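Hypothetical protein PA1234 (Pseudomonas aeruginosa, PDB 1Z6N) is of unknown function but belongs to the thioredoxin family and can bind a magnesium ion. Local coordinates at residues E12-F17 against A75-Q80. Sequence-based numbering, arbitrary orientation.
Sequences EDFAAF and ALDFAQ. With MG (magnesium ion), chain B.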
ATOM      1  N   GLU A  12       4.047  -4.074 -11.582  1.00  7.84           N
ATOM      2  CA  GLU A  12       2.769  -4.585 -12.078  1.00  7.96           C
ATOM      3  C   GLU A  12       1.573  -3.861 -11.460  1.00  7.12           C
ATOM      4  O   GLU A  12       1.653  -3.381 -10.325  1.00  7.40           O
ATOM      5  CB  GLU A  12       2.691  -6.088 -11.841  1.00  9.67           C
ATOM      6  CG  GLU A  12       3.829  -6.814 -12.580  1.00 12.33           C
ATOM      7  CD  GLU A  12       3.625  -8.309 -12.772  1.00 18.52           C
ATOM      8  OE1 GLU A  12       4.365  -9.089 -12.115  1.00 21.45           O
ATOM      9  OE2 GLU A  12       2.768  -8.711 -13.600  1.00 13.06           O
ATOM     10  N   ASP A  13       0.472  -3.766 -12.209  1.00  6.61           N
ATOM     11  CA  ASP A  13      -0.741  -3.234 -11.609  1.00  6.36           C
ATOM     12  C   ASP A  13      -1.316  -4.250 -10.611  1.00  6.42           C
ATOM     13  O   ASP A  13      -0.917  -5.416 -10.591  1.00  6.61           O
ATOM     14  CB  ASP A  13      -1.762  -2.745 -12.654  1.00  6.38           C
ATOM     15  CG  ASP A  13      -2.221  -3.852 -13.587  1.00  8.44           C
ATOM     16  OD1 ASP A  13      -2.618  -4.934 -13.097  1.00  7.43           O
ATOM     17  OD2 ASP A  13      -2.212  -3.637 -14.829  1.00  7.60           O
ATOM     18  N   PHE A  14      -2.238  -3.796  -9.760  1.00  6.13           N
ATOM     19  CA  PHE A  14      -2.751  -4.657  -8.702  1.00  6.57           C
ATOM     20  C   PHE A  14      -3.413  -5.913  -9.234  1.00  6.32           C
ATOM     21  O   PHE A  14      -3.205  -7.020  -8.705  1.00  6.67           O
ATOM     22  CB  PHE A  14      -3.699  -3.889  -7.791  1.00  7.07           C
ATOM     23  CG  PHE A  14      -4.143  -4.670  -6.590  1.00  7.99           C
ATOM     24  CD1 PHE A  14      -3.239  -4.935  -5.548  1.00  8.80           C
ATOM     25  CD2 PHE A  14      -5.446  -5.144  -6.490  1.00  8.84           C
ATOM     26  CE1 PHE A  14      -3.655  -5.665  -4.417  1.00  9.93           C
ATOM     27  CE2 PHE A  14      -5.870  -5.865  -5.355  1.00  9.47           C
ATOM     28  CZ  PHE A  14      -4.965  -6.118  -4.331  1.00  9.28           C
ATOM     29  N   ALA A  15      -4.197  -5.762 -10.296  1.00  5.83           N
ATOM     30  CA  ALA A  15      -4.890  -6.917 -10.862  1.00  6.55           C
ATOM     31  C   ALA A  15      -3.896  -7.989 -11.341  1.00  6.98           C
ATOM     32  O   ALA A  15      -4.123  -9.188 -11.148  1.00  7.70           O
ATOM     33  CB  ALA A  15      -5.788  -6.462 -11.983  1.00  6.78           C
ATOM     34  N   ALA A  16      -2.813  -7.566 -11.983  1.00  6.52           N
ATOM     35  CA  ALA A  16      -1.823  -8.512 -12.473  1.00  6.35           C
ATOM     36  C   ALA A  16      -1.087  -9.141 -11.279  1.00  7.18           C
ATOM     37  O   ALA A  16      -0.844 -10.353 -11.257  1.00  8.79           O
ATOM     38  CB  ALA A  16      -0.832  -7.799 -13.379  1.00  6.88           C
ATOM     39  N   PHE A  17      -0.716  -8.319 -10.298  1.00  7.47           N
ATOM     40  CA  PHE A  17      -0.076  -8.823  -9.075  1.00  7.72           C
ATOM     41  C   PHE A  17      -0.933  -9.912  -8.419  1.00  7.64           C
ATOM     42  O   PHE A  17      -0.438 -11.013  -8.128  1.00  7.76           O
ATOM     43  CB  PHE A  17       0.110  -7.620  -8.143  1.00  8.17           C
ATOM     44  CG  PHE A  17       0.554  -7.965  -6.753  1.00  7.55           C
ATOM     45  CD1 PHE A  17       1.871  -8.308  -6.497  1.00  8.38           C
ATOM     46  CD2 PHE A  17      -0.349  -7.889  -5.698  1.00  9.96           C
ATOM     47  CE1 PHE A  17       2.287  -8.586  -5.167  1.00  9.91           C
ATOM     48  CE2 PHE A  17       0.061  -8.165  -4.396  1.00 10.07           C
ATOM     49  CZ  PHE A  17       1.385  -8.504  -4.142  1.00  9.04           C
ATOM     50  N   ALA A  75      -6.390  -2.835   0.672  1.00  7.48           N
ATOM     51  CA  ALA A  75      -6.925  -1.531   1.118  1.00  7.12           C
ATOM     52  C   ALA A  75      -6.490  -0.401   0.188  1.00  7.35           C
ATOM     53  O   ALA A  75      -7.311   0.440  -0.207  1.00  7.80           O
ATOM     54  CB  ALA A  75      -6.515  -1.242   2.565  1.00  7.31           C
ATOM     55  N   LEU A  76      -5.203  -0.369  -0.154  1.00  7.52           N
ATOM     56  CA  LEU A  76      -4.683   0.695  -1.009  1.00  7.79           C
ATOM     57  C   LEU A  76      -5.238   0.592  -2.437  1.00  7.80           C
ATOM     58  O   LEU A  76      -5.493   1.610  -3.074  1.00  7.87           O
ATOM     59  CB  LEU A  76      -3.148   0.753  -0.976  1.00  8.16           C
ATOM     60  CG  LEU A  76      -2.562   1.148   0.394  1.00  8.97           C
ATOM     61  CD1 LEU A  76      -1.044   1.124   0.331  1.00  8.83           C
ATOM     62  CD2 LEU A  76      -3.064   2.532   0.856  1.00  9.30           C
ATOM     63  N   ASP A  77      -5.460  -0.624  -2.914  1.00  7.87           N
ATOM     64  CA  ASP A  77      -6.133  -0.795  -4.199  1.00  7.96           C
ATOM     65  C   ASP A  77      -7.569  -0.275  -4.168  1.00  8.17           C
ATOM     66  O   ASP A  77      -8.042   0.358  -5.127  1.00  8.36           O
ATOM     67  CB  ASP A  77      -6.110  -2.255  -4.630  1.00  8.06           C
ATOM     68  CG  ASP A  77      -6.949  -2.493  -5.873  1.00  8.38           C
ATOM     69  OD1 ASP A  77      -6.510  -2.056  -6.963  1.00  8.66           O
ATOM     70  OD2 ASP A  77      -8.041  -3.095  -5.746  1.00 10.07           O
ATOM     71  N   PHE A  78      -8.265  -0.521  -3.063  1.00  7.82           N
ATOM     72  CA  PHE A  78      -9.618   0.020  -2.905  1.00  8.07           C
ATOM     73  C   PHE A  78      -9.583   1.546  -3.021  1.00  8.16           C
ATOM     74  O   PHE A  78     -10.397   2.137  -3.734  1.00  8.78           O
ATOM     75  CB  PHE A  78     -10.215  -0.457  -1.590  1.00  8.65           C
ATOM     76  CG  PHE A  78     -11.631  -0.005  -1.356  1.00  9.62           C
ATOM     77  CD1 PHE A  78     -12.659  -0.360  -2.231  1.00 10.86           C
ATOM     78  CD2 PHE A  78     -11.945   0.736  -0.227  1.00 12.08           C
ATOM     79  CE1 PHE A  78     -13.980   0.061  -1.989  1.00 12.02           C
ATOM     80  CE2 PHE A  78     -13.264   1.149   0.020  1.00 11.56           C
ATOM     81  CZ  PHE A  78     -14.267   0.806  -0.865  1.00 10.70           C
ATOM     82  N   ALA A  79      -8.596   2.175  -2.382  1.00  7.92           N
ATOM     83  CA  ALA A  79      -8.438   3.632  -2.460  1.00  8.25           C
ATOM     84  C   ALA A  79      -8.184   4.110  -3.886  1.00  8.13           C
ATOM     85  O   ALA A  79      -8.757   5.104  -4.321  1.00  8.72           O
ATOM     86  CB  ALA A  79      -7.339   4.125  -1.514  1.00  8.54           C
ATOM     87  N   GLN A  80      -7.345   3.387  -4.637  1.00  7.73           N
ATOM     88  CA  GLN A  80      -7.059   3.795  -6.006  1.00  8.54           C
ATOM     89  C   GLN A  80      -8.278   3.620  -6.925  1.00  8.93           C
ATOM     90  O   GLN A  80      -8.446   4.356  -7.901  1.00  9.55           O
ATOM     91  CB  GLN A  80      -5.834   3.058  -6.546  1.00  8.63           C
ATOM     92  CG  GLN A  80      -6.116   1.711  -7.199  1.00  9.76           C
ATOM     93  CD  GLN A  80      -4.864   1.096  -7.805  1.00  9.86           C
ATOM     94  OE1 GLN A  80      -4.634  -0.135  -7.746  1.00 12.49           O
ATOM     95  NE2 GLN A  80      -4.026   1.946  -8.375  1.00  7.29           N
TER
HETATM   96 MG    MG B 301      -3.032  -4.559 -16.484  1.00  6.28          MG
HETATM   97  O   HOH W   1      -3.548  -6.187 -15.316  1.00  5.28           O
HETATM   98  O   HOH W   2      -3.906  -5.450 -18.111  1.00  5.18           O
HETATM   99  O   HOH W   3      -1.245  -5.227 -16.851  1.00  8.66           O
HETATM  100  O   HOH W   4      -2.689  -2.798 -17.586  1.00  6.81           O
HETATM  101  O   HOH W   5      -4.915  -3.615 -15.958  1.00  6.40           O
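Phe-14 presents one face of its ring to Asp-77, whose CB lies over that face, 3.6 Å from the Phe-14 ring centroid and 16° off the normal, a CH-pi contact. The carboxylate plane of Asp-77 is inclined only 20° to the ring, although its modelled closeness at CD2 is doubtful. With CG anti to the backbone N (chi1 -173°), Phe-14 projects its ring from the first turn of its helix onto helix 67-82. Asp-77 OD2 forms a salt bridge with Arg-81, one turn on in the same helix. The buried ring also touches Val-29 and Arg-33 of helix 23-39 and Ile-90 of strand 86-91. One residue earlier, Asp-13 is the N-cap: its OD1 accepts from Ala-16 N at 2.9 Å, nearly along the C-O axis, and also from a water that is itself a magnesium ligand. Asp-13 OD2 binds the magnesium ion at 2.1 Å, and five waters complete an octahedral shell. A capped helix start that sends its first aromatic residue inward, onto the helix at whose start stands a CxxC pair of the kind seen in thioredoxins, thus joins a metal site to the core of a thioredoxin-like alpha-beta-alpha sandwich.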